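Local structure of succinate dehydrogenase subunit A (Mycolicibacterium smegmatis MC2 51, 6LUM) at residues Glu64-Asp69 and Gly119-Gly125; Val58-Asn62 and Pro128-Ala132; Gly50-Leu55 and Arg131-Ala135; Gly74-Ala78 and Ser531-His535. The protein binds FAD and probably oxidises succinate to fumarate, handing the electrons to the iron-sulfur subunit. All blocks are in the same frame, centred on the assembly; numbering follows the deposited sequence.

Contact 1. Residues Glu64-Asp69 and Gly119-Gly125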
loop_
_atom_site.group_PDB
_atom_site.type_symbol
_atom_site.label_atom_id
_atom_site.label_comp_id
_atom_site.label_asym_id
_atom_site.label_seq_id
_atom_site.Cartn_x
_atom_site.Cartn_y
_atom_site.Cartn_z
ATOM N N GLU D 64 -23.549 12.799 38.353
ATOM C CA GLU D 64 -24.441 13.769 38.975
ATOM C C GLU D 64 -23.725 14.569 40.052
ATOM O O GLU D 64 -23.988 15.764 40.221
ATOM C CB GLU D 64 -25.669 13.074 39.550
ATOM C CG GLU D 64 -26.800 14.027 39.884
ATOM C CD GLU D 64 -26.689 14.613 41.279
ATOM O OE1 GLU D 64 -26.906 15.833 41.430
ATOM O OE2 GLU D 64 -26.394 13.855 42.225
ATOM N N TRP D 65 -22.813 13.938 40.788
ATOM C CA TRP D 65 -22.045 14.686 41.777
ATOM C C TRP D 65 -21.088 15.653 41.093
ATOM O O TRP D 65 -20.882 16.777 41.567
ATOM C CB TRP D 65 -21.295 13.723 42.695
ATOM C CG TRP D 65 -22.175 12.652 43.282
ATOM C CD1 TRP D 65 -23.506 12.748 43.552
ATOM C CD2 TRP D 65 -21.786 11.326 43.665
ATOM N NE1 TRP D 65 -23.971 11.568 44.073
ATOM C CE2 TRP D 65 -22.934 10.679 44.149
ATOM C CE3 TRP D 65 -20.583 10.619 43.629
ATOM C CZ2 TRP D 65 -22.909 9.369 44.614
ATOM C CZ3 TRP D 65 -20.561 9.326 44.100
ATOM C CH2 TRP D 65 -21.715 8.711 44.575
ATOM N N HIS D 66 -20.523 15.243 39.957
ATOM C CA HIS D 66 -19.719 16.151 39.148
ATOM C C HIS D 66 -20.537 17.347 38.691
ATOM O O HIS D 66 -20.075 18.490 38.759
ATOM C CB HIS D 66 -19.156 15.401 37.943
ATOM C CG HIS D 66 -18.058 16.127 37.234
ATOM N ND1 HIS D 66 -17.754 15.899 35.911
ATOM C CD2 HIS D 66 -17.187 17.067 37.664
ATOM C CE1 HIS D 66 -16.746 16.672 35.555
ATOM N NE2 HIS D 66 -16.383 17.390 36.601
ATOM N N THR D 67 -21.749 17.096 38.201
ATOM C CA THR D 67 -22.610 18.175 37.738
ATOM C C THR D 67 -22.945 19.130 38.871
ATOM O O THR D 67 -22.910 20.354 38.699
ATOM C CB THR D 67 -23.877 17.595 37.126
ATOM O OG1 THR D 67 -23.540 16.878 35.937
ATOM C CG2 THR D 67 -24.837 18.688 36.776
ATOM N N PHE D 68 -23.266 18.593 40.046
ATOM C CA PHE D 68 -23.569 19.474 41.164
ATOM C C PHE D 68 -22.359 20.298 41.553
ATOM O O PHE D 68 -22.488 21.476 41.902
ATOM C CB PHE D 68 -24.061 18.690 42.376
ATOM C CG PHE D 68 -24.121 19.517 43.629
ATOM C CD1 PHE D 68 -25.221 20.305 43.893
ATOM C CD2 PHE D 68 -23.074 19.520 44.531
ATOM C CE1 PHE D 68 -25.279 21.072 45.032
ATOM C CE2 PHE D 68 -23.131 20.287 45.670
ATOM C CZ PHE D 68 -24.234 21.062 45.921
ATOM N N ASP D 69 -21.171 19.699 41.517
ATOM C CA ASP D 69 -19.994 20.439 41.952
ATOM C C ASP D 69 -19.629 21.526 40.954
ATOM O O ASP D 69 -19.236 22.625 41.348
ATOM C CB ASP D 69 -18.825 19.492 42.169
ATOM C CG ASP D 69 -17.974 19.899 43.336
ATOM O OD1 ASP D 69 -17.411 19.005 43.995
ATOM O OD2 ASP D 69 -17.887 21.114 43.604
ATOM N N GLY D 119 -11.730 21.372 44.547
ATOM C CA GLY D 119 -13.059 21.333 45.114
ATOM C C GLY D 119 -13.972 20.295 44.501
ATOM O O GLY D 119 -15.116 20.601 44.164
ATOM N N HIS D 120 -13.486 19.070 44.344
ATOM C CA HIS D 120 -14.330 17.957 43.936
ATOM C C HIS D 120 -14.799 17.219 45.180
ATOM O O HIS D 120 -13.992 16.897 46.057
ATOM C CB HIS D 120 -13.575 17.014 43.005
ATOM C CG HIS D 120 -13.365 17.562 41.630
ATOM N ND1 HIS D 120 -14.407 17.897 40.796
ATOM C CD2 HIS D 120 -12.232 17.824 40.939
ATOM C CE1 HIS D 120 -13.926 18.347 39.652
ATOM N NE2 HIS D 120 -12.609 18.312 39.712
ATOM N N THR D 121 -16.103 16.962 45.263
ATOM C CA THR D 121 -16.718 16.403 46.455
ATOM C C THR D 121 -17.240 14.999 46.194
ATOM O O THR D 121 -17.401 14.569 45.050
ATOM C CB THR D 121 -17.874 17.273 46.952
ATOM O OG1 THR D 121 -18.980 17.150 46.051
ATOM C CG2 THR D 121 -17.455 18.726 47.055
ATOM N N ARG D 122 -17.523 14.294 47.288
ATOM C CA ARG D 122 -18.014 12.927 47.216
ATOM C C ARG D 122 -19.404 12.929 46.615
ATOM O O ARG D 122 -19.604 12.417 45.515
ATOM C CB ARG D 122 -18.034 12.291 48.607
ATOM C CG ARG D 122 -18.694 10.931 48.666
ATOM C CD ARG D 122 -17.966 9.922 47.799
ATOM N NE ARG D 122 -18.024 8.586 48.382
ATOM C CZ ARG D 122 -19.018 7.729 48.190
ATOM N NH1 ARG D 122 -20.042 8.059 47.418
ATOM N NH2 ARG D 122 -18.984 6.537 48.766
ATOM N N ASP D 123 -20.359 13.536 47.313
ATOM C CA ASP D 123 -21.691 13.743 46.749
ATOM C C ASP D 123 -22.351 14.876 47.527
ATOM O O ASP D 123 -22.770 14.684 48.673
ATOM C CB ASP D 123 -22.526 12.469 46.792
ATOM C CG ASP D 123 -22.367 11.707 48.080
ATOM O OD1 ASP D 123 -22.924 10.594 48.178
ATOM O OD2 ASP D 123 -21.683 12.214 48.991
ATOM N N HIS D 124 -22.434 16.045 46.896
ATOM C CA HIS D 124 -23.058 17.220 47.491
ATOM C C HIS D 124 -22.300 17.667 48.735
ATOM O O HIS D 124 -22.894 17.968 49.774
ATOM C CB HIS D 124 -24.533 16.960 47.808
ATOM C CG HIS D 124 -25.338 16.555 46.616
ATOM N ND1 HIS D 124 -24.983 15.500 45.803
ATOM C CD2 HIS D 124 -26.475 17.067 46.092
ATOM C CE1 HIS D 124 -25.868 15.380 44.829
ATOM N NE2 HIS D 124 -26.785 16.318 44.983
ATOM N N GLY D 125 -20.977 17.696 48.638
ATOM C CA GLY D 125 -20.161 18.227 49.710
ATOM C C GLY D 125 -19.936 17.274 50.864
ATOM O O GLY D 125 -20.298 17.579 52.004
#
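An aromatic cluster of Trp65, Phe68 and His124 joins helix 63-73 to the loop that leads on from strand 114-115. His124 lays its imidazole over one face of the Phe68 ring in an offset face-to-face stack, the centroids 4.6 Å apart and the planes only 11° from parallel. Phe68 is turned for this with CG anti to the backbone N (chi1 168°). Trp65 meets the imidazole rim to rim instead, its indole nearly perpendicular to it, while CB of Asp123 lies over a face of the five-membered ring, closer than is reliable in this model, and Arg122 NH1 sits 3.4 Å from Trp65 CH2. The Glu64 carboxylate reaches the edge of the imidazole with OE2, near CE1, although OE1 is hydrogen-bonded to the Tyr577 hydroxyl. One helical turn on from Trp65, Asp69 suits its place as an acceptor: Thr121 OG1 bonds to Asp69 OD1 at 3.2 Å from above the carboxylate plane, and Thr121 N adds a weak, bent bond to the same oxygen. His66 and His120 run side by side, their rings inclined, and both rest on Cys52 of strand 51-52, with His66 also touching Cys87 of helix 80-100.

Contact 2. Residues Val58-Asn62 and Pro128-Ala132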
loop_
_atom_site.group_PDB
_atom_site.type_symbol
_atom_site.label_atom_id
_atom_site.label_comp_id
_atom_site.label_asym_id
_atom_site.label_seq_id
_atom_site.Cartn_x
_atom_site.Cartn_y
_atom_site.Cartn_z
ATOM N N VAL D 58 -10.879 4.006 40.552
ATOM C CA VAL D 58 -10.316 3.752 41.872
ATOM C C VAL D 58 -11.340 3.950 42.983
ATOM O O VAL D 58 -11.121 3.463 44.104
ATOM C CB VAL D 58 -9.081 4.639 42.130
ATOM C CG1 VAL D 58 -8.100 4.522 40.981
ATOM C CG2 VAL D 58 -9.490 6.084 42.348
ATOM N N GLU D 59 -12.435 4.649 42.714
ATOM C CA GLU D 59 -13.480 4.907 43.695
ATOM C C GLU D 59 -14.807 4.789 42.962
ATOM O O GLU D 59 -14.880 4.251 41.854
ATOM C CB GLU D 59 -13.292 6.279 44.359
ATOM C CG GLU D 59 -12.033 6.407 45.198
ATOM C CD GLU D 59 -12.191 7.399 46.325
ATOM O OE1 GLU D 59 -11.456 7.286 47.325
ATOM O OE2 GLU D 59 -13.054 8.290 46.211
ATOM N N GLU D 60 -15.875 5.291 43.571
ATOM C CA GLU D 60 -17.186 5.283 42.945
ATOM C C GLU D 60 -17.722 6.700 42.842
ATOM O O GLU D 60 -17.761 7.428 43.839
ATOM C CB GLU D 60 -18.172 4.412 43.719
ATOM C CG GLU D 60 -19.430 4.105 42.928
ATOM C CD GLU D 60 -19.124 3.619 41.523
ATOM O OE1 GLU D 60 -18.286 2.707 41.372
ATOM O OE2 GLU D 60 -19.719 4.155 40.566
ATOM N N ASP D 61 -18.125 7.087 41.635
ATOM C CA ASP D 61 -18.853 8.332 41.450
ATOM C C ASP D 61 -19.654 8.261 40.163
ATOM O O ASP D 61 -19.255 7.609 39.196
ATOM C CB ASP D 61 -17.926 9.551 41.441
ATOM C CG ASP D 61 -16.840 9.455 40.402
ATOM O OD1 ASP D 61 -16.680 8.378 39.799
ATOM O OD2 ASP D 61 -16.145 10.464 40.180
ATOM N N ASN D 62 -20.806 8.916 40.181
ATOM C CA ASN D 62 -21.622 9.122 38.999
ATOM C C ASN D 62 -21.482 10.569 38.565
ATOM O O ASN D 62 -21.012 11.420 39.323
ATOM C CB ASN D 62 -23.092 8.789 39.272
ATOM C CG ASN D 62 -23.631 9.502 40.490
ATOM O OD1 ASN D 62 -22.894 10.174 41.202
ATOM N ND2 ASN D 62 -24.922 9.348 40.742
ATOM N N PRO D 128 -13.488 14.164 49.421
ATOM C CA PRO D 128 -12.847 14.020 48.110
ATOM C C PRO D 128 -13.327 12.770 47.386
ATOM O O PRO D 128 -13.853 11.833 47.988
ATOM C CB PRO D 128 -11.361 13.931 48.453
ATOM C CG PRO D 128 -11.240 14.718 49.706
ATOM C CD PRO D 128 -12.510 14.494 50.472
ATOM N N VAL D 129 -13.149 12.765 46.068
ATOM C CA VAL D 129 -13.752 11.723 45.244
ATOM C C VAL D 129 -12.752 11.139 44.252
ATOM O O VAL D 129 -12.999 10.082 43.662
ATOM C CB VAL D 129 -15.000 12.273 44.533
ATOM C CG1 VAL D 129 -14.622 13.377 43.592
ATOM C CG2 VAL D 129 -15.747 11.172 43.802
ATOM N N ARG D 130 -11.606 11.801 44.073
ATOM C CA ARG D 130 -10.545 11.319 43.187
ATOM C C ARG D 130 -11.057 11.151 41.752
ATOM O O ARG D 130 -11.177 10.047 41.223
ATOM C CB ARG D 130 -9.948 10.005 43.703
ATOM C CG ARG D 130 -8.975 10.184 44.836
ATOM C CD ARG D 130 -8.216 8.904 45.119
ATOM N NE ARG D 130 -7.043 9.157 45.947
ATOM C CZ ARG D 130 -7.086 9.340 47.263
ATOM N NH1 ARG D 130 -8.245 9.293 47.904
ATOM N NH2 ARG D 130 -5.969 9.569 47.938
ATOM N N ARG D 131 -11.376 12.291 41.143
ATOM C CA ARG D 131 -11.877 12.305 39.776
ATOM C C ARG D 131 -10.783 12.452 38.728
ATOM O O ARG D 131 -10.856 11.814 37.674
ATOM C CB ARG D 131 -12.876 13.444 39.594
ATOM C CG ARG D 131 -14.260 13.103 40.016
ATOM C CD ARG D 131 -15.274 13.882 39.239
ATOM N NE ARG D 131 -16.610 13.537 39.689
ATOM C CZ ARG D 131 -17.184 14.063 40.759
ATOM N NH1 ARG D 131 -16.540 14.967 41.480
ATOM N NH2 ARG D 131 -18.402 13.687 41.107
ATOM N N ALA D 132 -9.773 13.279 38.997
ATOM C CA ALA D 132 -8.949 13.837 37.930
ATOM C C ALA D 132 -8.020 12.789 37.340
ATOM O O ALA D 132 -7.174 12.236 38.047
ATOM C CB ALA D 132 -8.143 15.016 38.460
#
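Val129 supplies the apolar part of the contact, where the chain passes across the loop 58-62, nearly at right angles to it: its CG2, set anti to the backbone N, packs 3.6 Å from Asp61 CB, a small branched side chain fitting against the short stem of the aspartate. The carbonyl O of Val129 also lies near Glu59 OE2, but both are acceptors and they are not bonded. Arg130 follows, and its extended side chain crosses Val58, whose CG2 lies 4.2 Å from Arg130 CD. At its far end Arg130 NH1 forms a long salt bridge with Glu59 OE1, 3.8 Å, the carboxylate and guanidinium planes 55° apart. Arg116 brings a second guanidinium close to that of Arg130, so the negative charge of Glu59 probably eases their repulsion. Arg131 sends its straight chain past Asp61, and NE comes 3.1 Å from Asp61 OD2. This oxygen lies well out of the guanidinium plane, which makes the salt bridge one of charges and not of a directed N-H. A leucine in place of Arg131 would probably leave the buried carboxylate of Asp61 without this positive mate. Arg131 also touches Trp65, His66 and His120. Arg131 and Ala132 together face Arg115, the classic beta bulge through which this loop enters the small antiparallel sheet of strands 51-52, 132-133 and 114-115.

Contact 3. Residues Gly50-Leu55 and Arg131-Ala135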
loop_
_atom_site.group_PDB
_atom_site.type_symbol
_atom_site.label_atom_id
_atom_site.label_comp_id
_atom_site.label_asym_id
_atom_site.label_seq_id
_atom_site.Cartn_x
_atom_site.Cartn_y
_atom_site.Cartn_z
ATOM N N GLY D 50 -4.798 17.801 36.066
ATOM C CA GLY D 50 -5.436 16.697 35.391
ATOM C C GLY D 50 -6.637 17.125 34.572
ATOM O O GLY D 50 -6.926 18.306 34.388
ATOM N N MET D 51 -7.342 16.122 34.066
ATOM C CA MET D 51 -8.587 16.294 33.334
ATOM C C MET D 51 -9.646 15.472 34.049
ATOM O O MET D 51 -9.504 14.256 34.167
ATOM C CB MET D 51 -8.419 15.839 31.890
ATOM C CG MET D 51 -9.698 15.688 31.133
ATOM S SD MET D 51 -9.391 15.256 29.419
ATOM C CE MET D 51 -7.879 14.336 29.614
ATOM N N CYS D 52 -10.679 16.125 34.566
ATOM C CA CYS D 52 -11.597 15.451 35.473
ATOM C C CYS D 52 -12.753 14.815 34.718
ATOM O O CYS D 52 -13.312 15.407 33.797
ATOM C CB CYS D 52 -12.135 16.417 36.528
ATOM S SG CYS D 52 -13.436 17.519 35.967
ATOM N N ALA D 53 -13.095 13.595 35.114
ATOM C CA ALA D 53 -14.232 12.876 34.562
ATOM C C ALA D 53 -14.650 11.823 35.570
ATOM O O ALA D 53 -13.826 11.327 36.341
ATOM C CB ALA D 53 -13.902 12.229 33.218
ATOM N N ALA D 54 -15.940 11.495 35.565
ATOM C CA ALA D 54 -16.487 10.512 36.496
ATOM C C ALA D 54 -16.406 9.134 35.849
ATOM O O ALA D 54 -17.375 8.600 35.310
ATOM C CB ALA D 54 -17.913 10.876 36.881
ATOM N N LEU D 55 -15.207 8.558 35.899
ATOM C CA LEU D 55 -14.981 7.214 35.383
ATOM C C LEU D 55 -15.170 6.147 36.445
ATOM O O LEU D 55 -15.597 5.033 36.121
ATOM C CB LEU D 55 -13.569 7.089 34.809
ATOM C CG LEU D 55 -13.158 7.878 33.568
ATOM C CD1 LEU D 55 -11.691 7.649 33.293
ATOM C CD2 LEU D 55 -13.988 7.473 32.370
ATOM N N ARG D 131 -11.376 12.291 41.143
ATOM C CA ARG D 131 -11.877 12.305 39.776
ATOM C C ARG D 131 -10.783 12.452 38.728
ATOM O O ARG D 131 -10.856 11.814 37.674
ATOM C CB ARG D 131 -12.876 13.444 39.594
ATOM C CG ARG D 131 -14.260 13.103 40.016
ATOM C CD ARG D 131 -15.274 13.882 39.239
ATOM N NE ARG D 131 -16.610 13.537 39.689
ATOM C CZ ARG D 131 -17.184 14.063 40.759
ATOM N NH1 ARG D 131 -16.540 14.967 41.480
ATOM N NH2 ARG D 131 -18.402 13.687 41.107
ATOM N N ALA D 132 -9.773 13.279 38.997
ATOM C CA ALA D 132 -8.949 13.837 37.930
ATOM C C ALA D 132 -8.020 12.789 37.340
ATOM O O ALA D 132 -7.174 12.236 38.047
ATOM C CB ALA D 132 -8.143 15.016 38.460
ATOM N N CYS D 133 -8.189 12.504 36.052
ATOM C CA CYS D 133 -7.199 11.752 35.308
ATOM C C CYS D 133 -5.969 12.622 35.073
ATOM O O CYS D 133 -5.999 13.842 35.232
ATOM C CB CYS D 133 -7.768 11.299 33.971
ATOM S SG CYS D 133 -9.211 10.266 34.097
ATOM N N TYR D 134 -4.878 11.987 34.674
ATOM C CA TYR D 134 -3.652 12.724 34.414
ATOM C C TYR D 134 -2.714 11.819 33.639
ATOM O O TYR D 134 -2.946 10.616 33.507
ATOM C CB TYR D 134 -3.000 13.227 35.704
ATOM C CG TYR D 134 -2.551 12.152 36.660
ATOM C CD1 TYR D 134 -3.464 11.336 37.298
ATOM C CD2 TYR D 134 -1.212 11.968 36.940
ATOM C CE1 TYR D 134 -3.055 10.358 38.169
ATOM C CE2 TYR D 134 -0.795 10.995 37.816
ATOM C CZ TYR D 134 -1.719 10.193 38.425
ATOM O OH TYR D 134 -1.301 9.221 39.298
ATOM N N ALA D 135 -1.662 12.422 33.103
ATOM C CA ALA D 135 -0.618 11.710 32.388
ATOM C C ALA D 135 0.724 11.789 33.082
ATOM O O ALA D 135 1.472 10.814 33.093
ATOM C CB ALA D 135 -0.480 12.259 30.968
#
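Met51 and Cys133 hold the two strands together through a pair of backbone hydrogen bonds: Met51 N gives to Cys133 O at 2.9 Å with an angle of 151° at the hydrogen, and Cys133 N gives back to Met51 O, also 2.9 Å but more bent at 136°. They make a hydrogen-bonded antiparallel pair, with both side chains on one face of the sheet. Just before the pair, a side chain on Gly50 would probably run into Cys133 O. Strand 51-52 is an edge of a small antiparallel sheet in the flavoprotein's FAD-binding region, and strand 132-133 runs in the middle with 114-115 beyond it. Past the strand, Ala54 is the centre of an inverse gamma turn, closed by a weak bond from Leu55 N to Ala53 O. The turn carries Leu55 back over the sheet, where its CD1 meets Cys133 SG at 3.7 Å; the thiol points there with SG anti to the carbonyl carbon (chi1 -59°). On the Arg131 side, the methylenes CB to CD run beside Ala53 O, and Ala54 CB touches the edge of the guanidinium, 4.1 Å from NE; the guanidinium has Asp61 as its salt-bridge partner. Cys52 turns to the other face, packing on Asn399 and Leu402 of helix 399-421 and on Thr398, whereas Met51 stretches its flexible thioether between helix 80-100, at Val94 and Leu97, and helix 399-421. The Tyr134 hydroxyl is hydrogen-bonded to Asp113, its ring forming a cation-pi pair with Arg115.

Contact 4. Residues Gly74-Ala78 and Ser531-His535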
loop_
_atom_site.group_PDB
_atom_site.type_symbol
_atom_site.label_atom_id
_atom_site.label_comp_id
_atom_site.label_asym_id
_atom_site.label_seq_id
_atom_site.Cartn_x
_atom_site.Cartn_y
_atom_site.Cartn_z
ATOM N N GLY D 74 -19.453 27.269 39.887
ATOM C CA GLY D 74 -19.786 28.430 39.089
ATOM C C GLY D 74 -20.516 29.536 39.818
ATOM O O GLY D 74 -20.824 30.557 39.201
ATOM N N ASP D 75 -20.803 29.369 41.105
ATOM C CA ASP D 75 -21.515 30.369 41.900
ATOM C C ASP D 75 -22.882 30.690 41.304
ATOM O O ASP D 75 -23.340 31.832 41.339
ATOM C CB ASP D 75 -20.686 31.639 42.066
ATOM C CG ASP D 75 -21.004 32.368 43.345
ATOM O OD1 ASP D 75 -22.099 32.144 43.893
ATOM O OD2 ASP D 75 -20.164 33.162 43.806
ATOM N N TYR D 76 -23.536 29.673 40.753
ATOM C CA TYR D 76 -24.916 29.768 40.282
ATOM C C TYR D 76 -25.057 30.815 39.181
ATOM O O TYR D 76 -25.918 31.694 39.220
ATOM C CB TYR D 76 -25.867 30.046 41.448
ATOM C CG TYR D 76 -25.843 28.940 42.466
ATOM C CD1 TYR D 76 -26.208 27.650 42.117
ATOM C CD2 TYR D 76 -25.426 29.172 43.764
ATOM C CE1 TYR D 76 -26.173 26.632 43.030
ATOM C CE2 TYR D 76 -25.390 28.159 44.684
ATOM C CZ TYR D 76 -25.764 26.892 44.312
ATOM O OH TYR D 76 -25.731 25.875 45.232
ATOM N N LEU D 77 -24.177 30.699 38.190
ATOM C CA LEU D 77 -24.324 31.442 36.948
ATOM C C LEU D 77 -24.066 30.552 35.742
ATOM O O LEU D 77 -24.112 31.042 34.612
ATOM C CB LEU D 77 -23.390 32.642 36.910
ATOM C CG LEU D 77 -23.878 33.818 36.075
ATOM C CD1 LEU D 77 -25.023 34.493 36.776
ATOM C CD2 LEU D 77 -22.759 34.787 35.829
ATOM N N ALA D 78 -23.789 29.270 35.946
ATOM C CA ALA D 78 -23.652 28.332 34.850
ATOM C C ALA D 78 -25.025 27.965 34.303
ATOM O O ALA D 78 -26.056 28.242 34.913
ATOM C CB ALA D 78 -22.908 27.081 35.311
ATOM N N SER D 531 -21.195 40.811 44.016
ATOM C CA SER D 531 -19.927 40.120 44.237
ATOM C C SER D 531 -20.155 38.629 44.025
ATOM O O SER D 531 -20.437 37.897 44.974
ATOM C CB SER D 531 -19.400 40.413 45.628
ATOM O OG SER D 531 -19.192 41.799 45.791
ATOM N N ARG D 532 -19.992 38.176 42.790
ATOM C CA ARG D 532 -20.262 36.792 42.436
ATOM C C ARG D 532 -19.033 36.187 41.783
ATOM O O ARG D 532 -18.551 36.701 40.773
ATOM C CB ARG D 532 -21.462 36.693 41.500
ATOM C CG ARG D 532 -21.745 35.287 41.026
ATOM C CD ARG D 532 -22.814 35.281 39.972
ATOM N NE ARG D 532 -23.936 36.106 40.382
ATOM C CZ ARG D 532 -24.975 35.645 41.062
ATOM N NH1 ARG D 532 -25.025 34.368 41.390
ATOM N NH2 ARG D 532 -25.962 36.457 41.404
ATOM N N GLY D 533 -18.537 35.100 42.355
ATOM C CA GLY D 533 -17.486 34.342 41.700
ATOM C C GLY D 533 -16.192 35.120 41.621
ATOM O O GLY D 533 -15.674 35.612 42.627
ATOM N N GLY D 534 -15.653 35.231 40.406
ATOM C CA GLY D 534 -14.400 35.933 40.201
ATOM C C GLY D 534 -14.505 37.436 40.317
ATOM O O GLY D 534 -13.498 38.098 40.578
ATOM N N HIS D 535 -15.696 37.990 40.132
ATOM C CA HIS D 535 -15.904 39.430 40.179
ATOM C C HIS D 535 -16.297 39.823 41.595
ATOM O O HIS D 535 -17.416 39.554 42.031
ATOM C CB HIS D 535 -16.973 39.838 39.172
ATOM C CG HIS D 535 -17.508 41.215 39.379
ATOM N ND1 HIS D 535 -18.612 41.471 40.156
ATOM C CD2 HIS D 535 -17.097 42.409 38.905
ATOM C CE1 HIS D 535 -18.854 42.767 40.160
ATOM N NE2 HIS D 535 -17.947 43.361 39.409
#
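Arg532 leaves its backbone beside Asp75, with CG anti to its own N, and CB hands on to a CG lying 3.8 Å from the carboxylate carbon CG of Asp75. CD comes next, between Asp75 O and Leu77 CD1, the latter 4.0 Å away. There the chain bends (chi3 -47°), bringing a face of the guanidinium against the Leu77 methyl CD1, an apolar methyl over the flat cation. NE turns to a salt bridge with Glu530 and NH2 to one with Asp545, while NH1 bonds to Asp75 O at 3.0 Å, with the carbonyl oxygen in the guanidinium plane and pointing almost straight at the nitrogen. Replacing this arginine by a methionine would probably leave Glu530 and Asp545 without their shared cation and the carbonyl of Asp75 without its donor. Asp75 answers with its side chain: OD2 accepts Gly533 N at 2.9 Å on its anti side, and OD1 pairs with Arg543. Gly533, at positive phi, is the second residue of a type II' beta turn from Arg532 to His535, a position well suited to glycine. That turn is docked on the Schellman motif that ends helix 63-73, joining the C-terminal flavoprotein region to the FAD-binding one.

From the N terminus, the chain passes the first segments of contacts 3, 2, 1 and 4 in that order, through strand 51-52, the loop after it, helix 63-73 and the turn that ends this helix. It then runs through helix 80-100 and returns at 119-125 to close contact 1, at 128-132 to close contact 2 and at 131-135 to close contact 3. Contact 1 is nested inside both others, and contacts 2 and 3 end on the same stretch, sharing Arg131 and Ala132. Contact 4 begins inside all three but closes only at 531-535, hence it crosses each of them. Contacts 1 to 3 tie strand, loop and helix together; contact 4 brings in the C-terminal region.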